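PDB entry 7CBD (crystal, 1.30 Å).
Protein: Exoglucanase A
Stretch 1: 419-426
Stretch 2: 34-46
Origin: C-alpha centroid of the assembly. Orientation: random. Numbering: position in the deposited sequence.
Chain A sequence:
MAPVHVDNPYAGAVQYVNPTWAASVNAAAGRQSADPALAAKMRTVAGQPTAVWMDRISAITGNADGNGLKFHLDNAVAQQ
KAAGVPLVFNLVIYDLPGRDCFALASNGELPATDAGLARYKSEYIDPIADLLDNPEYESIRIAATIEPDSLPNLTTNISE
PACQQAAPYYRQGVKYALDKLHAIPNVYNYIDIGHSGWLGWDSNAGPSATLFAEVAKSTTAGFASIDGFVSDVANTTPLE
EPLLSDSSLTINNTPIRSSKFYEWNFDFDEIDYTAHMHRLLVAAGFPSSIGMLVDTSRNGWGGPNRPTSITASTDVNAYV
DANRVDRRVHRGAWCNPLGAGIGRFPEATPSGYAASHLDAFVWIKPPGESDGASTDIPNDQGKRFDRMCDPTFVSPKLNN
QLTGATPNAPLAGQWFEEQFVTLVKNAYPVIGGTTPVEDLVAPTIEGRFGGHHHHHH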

# COMPACT_ATOMS: atom_id res chain seq x y z
N GLN A 419 -3.09 -9.19 -14.89
CA GLN A 419 -2.64 -7.98 -14.21
C GLN A 419 -1.15 -8.03 -13.94
O GLN A 419 -0.45 -7.03 -14.13
CB GLN A 419 -3.41 -7.81 -12.91
CG GLN A 419 -3.04 -6.57 -12.14
CD GLN A 419 -3.72 -6.52 -10.79
OE1 GLN A 419 -3.52 -7.41 -9.96
NE2 GLN A 419 -4.54 -5.49 -10.57
N PHE A 420 -0.62 -9.19 -13.52
CA PHE A 420 0.81 -9.27 -13.27
C PHE A 420 1.61 -9.08 -14.56
O PHE A 420 2.65 -8.43 -14.55
CB PHE A 420 1.20 -10.57 -12.59
CG PHE A 420 2.63 -10.60 -12.12
CD1 PHE A 420 3.07 -9.73 -11.13
CD2 PHE A 420 3.54 -11.48 -12.67
CE1 PHE A 420 4.38 -9.74 -10.70
CE2 PHE A 420 4.86 -11.50 -12.24
CZ PHE A 420 5.27 -10.63 -11.25
N VAL A 421 1.13 -9.64 -15.67
CA VAL A 421 1.79 -9.42 -16.96
C VAL A 421 1.88 -7.92 -17.24
O VAL A 421 2.95 -7.40 -17.58
CB VAL A 421 1.04 -10.17 -18.07
CG1 VAL A 421 1.49 -9.69 -19.45
CG2 VAL A 421 1.26 -11.66 -17.93
N THR A 422 0.76 -7.21 -17.09
CA THR A 422 0.75 -5.77 -17.34
C THR A 422 1.64 -5.03 -16.34
O THR A 422 2.38 -4.11 -16.73
CB THR A 422 -0.69 -5.26 -17.26
OG1 THR A 422 -1.44 -5.85 -18.32
CG2 THR A 422 -0.74 -3.74 -17.40
N LEU A 423 1.59 -5.42 -15.06
CA LEU A 423 2.40 -4.76 -14.04
C LEU A 423 3.88 -4.83 -14.38
O LEU A 423 4.62 -3.86 -14.18
CB LEU A 423 2.15 -5.39 -12.68
CG LEU A 423 0.87 -4.98 -11.96
CD1 LEU A 423 0.64 -5.88 -10.76
CD2 LEU A 423 0.94 -3.52 -11.54
N VAL A 424 4.34 -5.98 -14.89
CA VAL A 424 5.75 -6.14 -15.23
C VAL A 424 6.07 -5.40 -16.53
O VAL A 424 7.06 -4.67 -16.62
CB VAL A 424 6.12 -7.63 -15.29
CG1 VAL A 424 7.56 -7.81 -15.74
CG2 VAL A 424 5.90 -8.27 -13.93
N LYS A 425 5.23 -5.57 -17.56
CA LYS A 425 5.45 -4.88 -18.82
C LYS A 425 5.50 -3.37 -18.62
O LYS A 425 6.27 -2.67 -19.29
CB LYS A 425 4.32 -5.20 -19.80
CG LYS A 425 4.38 -6.58 -20.40
CD LYS A 425 3.19 -6.76 -21.33
CE LYS A 425 3.40 -7.84 -22.35
NZ LYS A 425 3.62 -9.16 -21.73
N ASN A 426 4.68 -2.84 -17.72
CA ASN A 426 4.53 -1.41 -17.54
C ASN A 426 5.35 -0.87 -16.38
O ASN A 426 5.07 0.23 -15.89
CB ASN A 426 3.06 -1.02 -17.39
CG ASN A 426 2.29 -1.15 -18.70
OD1 ASN A 426 2.86 -1.51 -19.73
ND2 ASN A 426 1.00 -0.85 -18.66
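Stretch 2 (34-46) ADPALAAKMRTVA

Two helices that meet almost at a right angle, 88° between their N-to-C directions, share no direct hydrogen bond in this contact, and the polar link they do have runs through a single water. That water accepts from K41 NZ at 3.1 Å and donates to V424 O at 2.9 Å, so it ties a side chain of one helix to a backbone carbonyl near the C-terminal end of the other, where N426 leaves helical geometry.

The general principle is that perpendicular helices touch over a short patch, so a few residues near the crossing carry the packing. V424 and M42 have the most surface covered. The axes approach to 10.2 Å, and the CA atoms of V424 and M42 lie 6.8 Å apart. The CA-to-CB bond of V424 points toward stretch 2, helical from P36, and its two methyls reach four residues spaced along it: V424 CG1 lies 3.7 Å from both L38 CD1 and K41 CB, M42 CG is near both methyls, 4.1 Å from V424 CG2 and 4.3 Å from V424 CG1, and V424 CG2 lies 4.4 Å from V45 CG2.

One turn earlier, F420 extends this apolar surface. Its CB leaves sideways, but the ring reaches across, with F420 CE2 3.7 Å from M42 CG and F420 CZ 3.9 Å from V45 CG1, the valine lying at the ring edge. The sulfur M42 SD also sits at the edge, 5.0 Å from the centroid of the F420 ring, and M42 CE continues to V421 CG2 at 3.9 Å.

At the N-terminal end of stretch 2, D35 caps its helix through a weak bond from L38 N to D35 OD1 (3.5 Å). The CA-to-CB bond of K425 points sideways, but the end of its side chain comes nearer: K425 NZ comes within 3.1 Å of L38 CD2, yet remains 4.1 Å from D35 OD2, too far for a salt bridge.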

# COMPACT_ATOMS: atom_id res chain seq x y z
N ALA A 34 6.79 -18.68 -23.59
CA ALA A 34 6.75 -18.19 -24.97
C ALA A 34 7.27 -16.77 -25.11
O ALA A 34 7.44 -16.30 -26.24
CB ALA A 34 5.32 -18.29 -25.53
N ASP A 35 7.54 -16.10 -23.99
CA ASP A 35 8.05 -14.73 -23.97
C ASP A 35 9.21 -14.70 -22.98
O ASP A 35 9.08 -14.17 -21.86
CB ASP A 35 6.93 -13.76 -23.58
CG ASP A 35 7.31 -12.30 -23.77
OD1 ASP A 35 8.50 -12.00 -23.95
OD2 ASP A 35 6.39 -11.45 -23.73
N PRO A 36 10.36 -15.26 -23.36
CA PRO A 36 11.44 -15.46 -22.37
C PRO A 36 11.97 -14.18 -21.76
O PRO A 36 12.40 -14.19 -20.60
CB PRO A 36 12.52 -16.23 -23.15
CG PRO A 36 12.15 -16.07 -24.60
CD PRO A 36 10.66 -15.92 -24.65
N ALA A 37 11.96 -13.06 -22.50
CA ALA A 37 12.42 -11.81 -21.92
C ALA A 37 11.50 -11.36 -20.80
O ALA A 37 11.95 -10.84 -19.77
CB ALA A 37 12.52 -10.73 -22.99
N LEU A 38 10.19 -11.54 -20.97
CA LEU A 38 9.25 -11.19 -19.91
C LEU A 38 9.42 -12.13 -18.72
O LEU A 38 9.40 -11.68 -17.57
CB LEU A 38 7.83 -11.25 -20.46
CG LEU A 38 6.72 -10.99 -19.45
CD1 LEU A 38 6.85 -9.58 -18.91
CD2 LEU A 38 5.37 -11.20 -20.12
N ALA A 39 9.59 -13.43 -18.99
CA ALA A 39 9.86 -14.37 -17.91
C ALA A 39 11.07 -13.94 -17.08
O ALA A 39 11.06 -14.04 -15.85
CB ALA A 39 10.06 -15.78 -18.47
N ALA A 40 12.14 -13.48 -17.75
CA ALA A 40 13.34 -13.07 -17.03
C ALA A 40 13.07 -11.88 -16.12
O ALA A 40 13.61 -11.80 -15.00
CB ALA A 40 14.46 -12.76 -18.03
N LYS A 41 12.26 -10.92 -16.58
CA LYS A 41 11.89 -9.79 -15.74
C LYS A 41 11.07 -10.24 -14.53
O LYS A 41 11.28 -9.77 -13.41
CB LYS A 41 11.09 -8.77 -16.54
CG LYS A 41 11.86 -8.04 -17.62
CD LYS A 41 10.90 -7.12 -18.37
CE LYS A 41 11.60 -6.12 -19.27
NZ LYS A 41 10.61 -5.17 -19.85
N MET A 42 10.13 -11.17 -14.75
CA MET A 42 9.36 -11.71 -13.63
C MET A 42 10.28 -12.38 -12.61
O MET A 42 10.08 -12.22 -11.40
CB MET A 42 8.30 -12.68 -14.14
CG MET A 42 7.23 -12.02 -14.98
SD MET A 42 5.94 -13.20 -15.44
CE MET A 42 4.70 -12.10 -16.11
N ARG A 43 11.30 -13.10 -13.07
CA ARG A 43 12.23 -13.71 -12.13
C ARG A 43 12.94 -12.66 -11.27
O ARG A 43 13.16 -12.88 -10.08
CB ARG A 43 13.23 -14.61 -12.87
CG ARG A 43 12.57 -15.84 -13.48
CD ARG A 43 13.59 -16.87 -13.94
NE ARG A 43 14.46 -16.38 -15.01
CZ ARG A 43 14.23 -16.55 -16.31
NH1 ARG A 43 13.14 -17.19 -16.73
NH2 ARG A 43 15.09 -16.06 -17.19
N THR A 44 13.27 -11.51 -11.85
CA THR A 44 13.85 -10.43 -11.06
C THR A 44 12.87 -9.94 -9.99
O THR A 44 13.26 -9.71 -8.84
CB THR A 44 14.25 -9.27 -11.96
OG1 THR A 44 15.20 -9.74 -12.92
CG2 THR A 44 14.87 -8.13 -11.15
N VAL A 45 11.60 -9.80 -10.36
CA VAL A 45 10.59 -9.34 -9.40
C VAL A 45 10.51 -10.29 -8.21
O VAL A 45 10.32 -9.85 -7.06
CB VAL A 45 9.24 -9.18 -10.12
CG1 VAL A 45 8.10 -8.94 -9.13
CG2 VAL A 45 9.31 -8.05 -11.13
N ALA A 46 10.65 -11.59 -8.45
CA ALA A 46 10.52 -12.60 -7.40
C ALA A 46 11.55 -12.45 -6.28
O ALA A 46 11.35 -12.98 -5.18
CB ALA A 46 10.62 -14.01 -8.00
O HOH W 1 9.71 -3.65 -17.25